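Pectinesterase (PDB 4PMH) hydrolyses the methyl esters of pectin to release methanol and probably serves in digesting plant cell walls. Local coordinates at residues Q199-A204 with I225-G230. Sequence-based numbering, arbitrary orientation.
Sequences QDTLYA and IDFVFG
Phe229 slots its ring between Tyr203 and Asp200. On one face it forms an offset stack with the Tyr203 ring, centroids 4.4 Å apart and planes at 16°, Phe229 CZ reaching to 3.4 Å from Tyr203 CG. Over the opposite face lies the carboxylate of Asp200, roughly stacked on the rim, with Asp200 CB 3.4 Å from Phe229 CE1. The ring gets there because Phe229 CG sits between its own backbone N and carbonyl carbon (chi1 80°), which swings it across toward the neighbouring strand. An alanine at Phe229 would probably open a gap between Tyr203 and Asp200 and leave both side chains freer to turn.

Asp200 and Asp226, probably the proton donor and the nucleophile as in related pectinesterases, point the same way with nearly coplanar carboxylates. Asp200 OD1 and Asp226 OD2 stay 4.4 Å apart, bridged by a water that donates to both, and Asp226 OD2 also forms a salt bridge with Arg290. Four hydrogen bonds join the backbones: Asp200 N donates to Ile225 O (3.0 Å) beside the two aspartates, and further along Leu202 N to Phe227 O, Phe229 N to Leu202 O (3.0 Å) and Ala204 N to Phe229 O.

The short strands 202-204 and 229-230 run parallel on successive coils of the right-handed beta-helix of pectinesterases. Strand 202-204 pairs onward with strand 181-183, and strand 229-230 with strand 252-257, while Leu202 and Val228 turn inward onto Ile221 of strand 220-223.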
ATOM      1  N   GLN A 199       2.872 -11.380  -0.071  1.00 16.44           N
ATOM      2  CA  GLN A 199       3.984 -10.534  -0.497  1.00 16.56           C
ATOM      3  C   GLN A 199       3.463  -9.447  -1.432  1.00 16.45           C
ATOM      4  O   GLN A 199       2.809  -9.760  -2.407  1.00 14.80           O
ATOM      5  CB  GLN A 199       5.035 -11.388  -1.208  1.00 18.70           C
ATOM      6  CG  GLN A 199       6.326 -10.671  -1.532  1.00 20.63           C
ATOM      7  CD  GLN A 199       7.450 -11.625  -1.958  1.00 23.07           C
ATOM      8  OE1 GLN A 199       7.331 -12.856  -1.852  1.00 27.57           O
ATOM      9  NE2 GLN A 199       8.539 -11.061  -2.441  1.00 24.19           N
ATOM     10  N   ASP A 200       3.773  -8.174  -1.142  1.00 15.51           N
ATOM     11  CA  ASP A 200       3.410  -7.034  -2.003  1.00 15.35           C
ATOM     12  C   ASP A 200       1.910  -6.738  -2.038  1.00 14.48           C
ATOM     13  O   ASP A 200       1.378  -6.227  -3.023  1.00 13.02           O
ATOM     14  CB  ASP A 200       3.952  -7.199  -3.435  1.00 16.70           C
ATOM     15  CG  ASP A 200       5.480  -7.221  -3.496  1.00 17.62           C
ATOM     16  OD1 ASP A 200       6.155  -6.982  -2.485  1.00 17.74           O
ATOM     17  OD2 ASP A 200       6.001  -7.474  -4.581  1.00 19.68           O
ATOM     18  N   THR A 201       1.235  -7.030  -0.939  1.00 13.50           N
ATOM     19  CA  THR A 201      -0.199  -6.743  -0.833  1.00 13.16           C
ATOM     20  C   THR A 201      -0.604  -5.350  -1.325  1.00 12.69           C
ATOM     21  O   THR A 201      -1.484  -5.229  -2.184  1.00 13.03           O
ATOM     22  CB  THR A 201      -0.694  -6.961   0.605  1.00 12.79           C
ATOM     23  OG1 THR A 201      -0.329  -8.278   1.037  1.00 12.43           O
ATOM     24  CG2 THR A 201      -2.195  -6.728   0.725  1.00 12.48           C
ATOM     25  N   LEU A 202      -0.005  -4.307  -0.778  1.00 12.17           N
ATOM     26  CA  LEU A 202      -0.423  -2.939  -1.081  1.00 11.63           C
ATOM     27  C   LEU A 202       0.733  -2.191  -1.717  1.00 10.97           C
ATOM     28  O   LEU A 202       1.766  -1.984  -1.087  1.00 10.65           O
ATOM     29  CB  LEU A 202      -0.912  -2.196   0.172  1.00 11.88           C
ATOM     30  CG  LEU A 202      -1.052  -0.679   0.047  1.00 12.12           C
ATOM     31  CD1 LEU A 202      -1.938  -0.311  -1.128  1.00 12.53           C
ATOM     32  CD2 LEU A 202      -1.604  -0.053   1.328  1.00 12.43           C
ATOM     33  N   TYR A 203       0.557  -1.816  -2.982  1.00 10.87           N
ATOM     34  CA  TYR A 203       1.512  -1.005  -3.721  1.00 11.28           C
ATOM     35  C   TYR A 203       1.053   0.441  -3.549  1.00 10.95           C
ATOM     36  O   TYR A 203       0.285   0.959  -4.349  1.00 10.64           O
ATOM     37  CB  TYR A 203       1.519  -1.405  -5.197  1.00 12.00           C
ATOM     38  CG  TYR A 203       2.707  -0.942  -6.045  1.00 13.15           C
ATOM     39  CD1 TYR A 203       3.649  -0.040  -5.570  1.00 14.04           C
ATOM     40  CD2 TYR A 203       2.863  -1.408  -7.361  1.00 14.03           C
ATOM     41  CE1 TYR A 203       4.719   0.364  -6.361  1.00 14.61           C
ATOM     42  CE2 TYR A 203       3.926  -0.993  -8.158  1.00 15.25           C
ATOM     43  CZ  TYR A 203       4.845  -0.111  -7.651  1.00 15.42           C
ATOM     44  OH  TYR A 203       5.904   0.307  -8.418  1.00 18.17           O
ATOM     45  N   ALA A 204       1.545   1.090  -2.499  1.00 11.53           N
ATOM     46  CA  ALA A 204       1.053   2.424  -2.122  1.00 11.97           C
ATOM     47  C   ALA A 204       1.923   3.518  -2.752  1.00 12.78           C
ATOM     48  O   ALA A 204       2.945   3.940  -2.182  1.00 12.42           O
ATOM     49  CB  ALA A 204       1.033   2.561  -0.610  1.00 11.64           C
ATOM     50  N   ILE A 225       5.530 -10.198   3.545  1.00 15.93           N
ATOM     51  CA  ILE A 225       6.767  -9.607   3.026  1.00 16.70           C
ATOM     52  C   ILE A 225       6.505  -8.380   2.143  1.00 16.14           C
ATOM     53  O   ILE A 225       5.791  -8.453   1.119  1.00 14.57           O
ATOM     54  CB  ILE A 225       7.572 -10.645   2.206  1.00 18.66           C
ATOM     55  CG1 ILE A 225       8.099 -11.760   3.121  1.00 20.31           C
ATOM     56  CG2 ILE A 225       8.720  -9.989   1.426  1.00 18.55           C
ATOM     57  CD1 ILE A 225       9.449 -11.480   3.739  1.00 21.89           C
ATOM     58  N   ASP A 226       7.113  -7.253   2.528  1.00 15.25           N
ATOM     59  CA  ASP A 226       6.966  -5.987   1.788  1.00 15.13           C
ATOM     60  C   ASP A 226       5.504  -5.720   1.469  1.00 13.74           C
ATOM     61  O   ASP A 226       5.172  -5.314   0.361  1.00 14.68           O
ATOM     62  CB  ASP A 226       7.795  -5.989   0.480  1.00 15.94           C
ATOM     63  CG  ASP A 226       9.269  -6.296   0.694  1.00 16.95           C
ATOM     64  OD1 ASP A 226       9.792  -6.224   1.838  1.00 17.03           O
ATOM     65  OD2 ASP A 226       9.941  -6.614  -0.319  1.00 18.46           O
ATOM     66  N   PHE A 227       4.611  -5.975   2.418  1.00 12.16           N
ATOM     67  CA  PHE A 227       3.175  -5.898   2.090  1.00 11.56           C
ATOM     68  C   PHE A 227       2.579  -4.501   2.079  1.00 11.47           C
ATOM     69  O   PHE A 227       1.392  -4.307   1.732  1.00 10.86           O
ATOM     70  CB  PHE A 227       2.335  -6.939   2.860  1.00 11.38           C
ATOM     71  CG  PHE A 227       2.189  -6.719   4.340  1.00 10.91           C
ATOM     72  CD1 PHE A 227       3.044  -7.355   5.248  1.00 10.82           C
ATOM     73  CD2 PHE A 227       1.120  -5.977   4.842  1.00 10.57           C
ATOM     74  CE1 PHE A 227       2.848  -7.212   6.621  1.00 10.96           C
ATOM     75  CE2 PHE A 227       0.937  -5.834   6.196  1.00 10.51           C
ATOM     76  CZ  PHE A 227       1.784  -6.471   7.092  1.00 10.54           C
ATOM     77  N   VAL A 228       3.404  -3.513   2.407  1.00 11.42           N
ATOM     78  CA  VAL A 228       3.084  -2.112   2.119  1.00 12.36           C
ATOM     79  C   VAL A 228       4.363  -1.531   1.540  1.00 12.28           C
ATOM     80  O   VAL A 228       5.343  -1.322   2.273  1.00 12.37           O
ATOM     81  CB  VAL A 228       2.643  -1.303   3.364  1.00 12.68           C
ATOM     82  CG1 VAL A 228       2.340   0.152   2.993  1.00 13.09           C
ATOM     83  CG2 VAL A 228       1.437  -1.948   4.017  1.00 13.16           C
ATOM     84  N   PHE A 229       4.356  -1.279   0.229  1.00 12.05           N
ATOM     85  CA  PHE A 229       5.561  -0.942  -0.490  1.00 12.39           C
ATOM     86  C   PHE A 229       5.301   0.088  -1.582  1.00 12.43           C
ATOM     87  O   PHE A 229       4.174   0.226  -2.081  1.00 11.72           O
ATOM     88  CB  PHE A 229       6.185  -2.227  -1.073  1.00 13.17           C
ATOM     89  CG  PHE A 229       5.532  -2.709  -2.355  1.00 13.19           C
ATOM     90  CD1 PHE A 229       4.323  -3.391  -2.322  1.00 13.68           C
ATOM     91  CD2 PHE A 229       6.146  -2.506  -3.590  1.00 13.82           C
ATOM     92  CE1 PHE A 229       3.716  -3.831  -3.492  1.00 13.54           C
ATOM     93  CE2 PHE A 229       5.550  -2.963  -4.771  1.00 13.85           C
ATOM     94  CZ  PHE A 229       4.327  -3.624  -4.713  1.00 13.68           C
ATOM     95  N   GLY A 230       6.345   0.843  -1.914  1.00 12.49           N
ATOM     96  CA  GLY A 230       6.243   1.902  -2.916  1.00 12.49           C
ATOM     97  C   GLY A 230       6.673   3.268  -2.451  1.00 12.58           C
ATOM     98  O   GLY A 230       7.274   3.431  -1.371  1.00 12.01           O
TER
HETATM   99  O   HOH W   1       8.691  -7.451  -2.584  1.00 33.23           O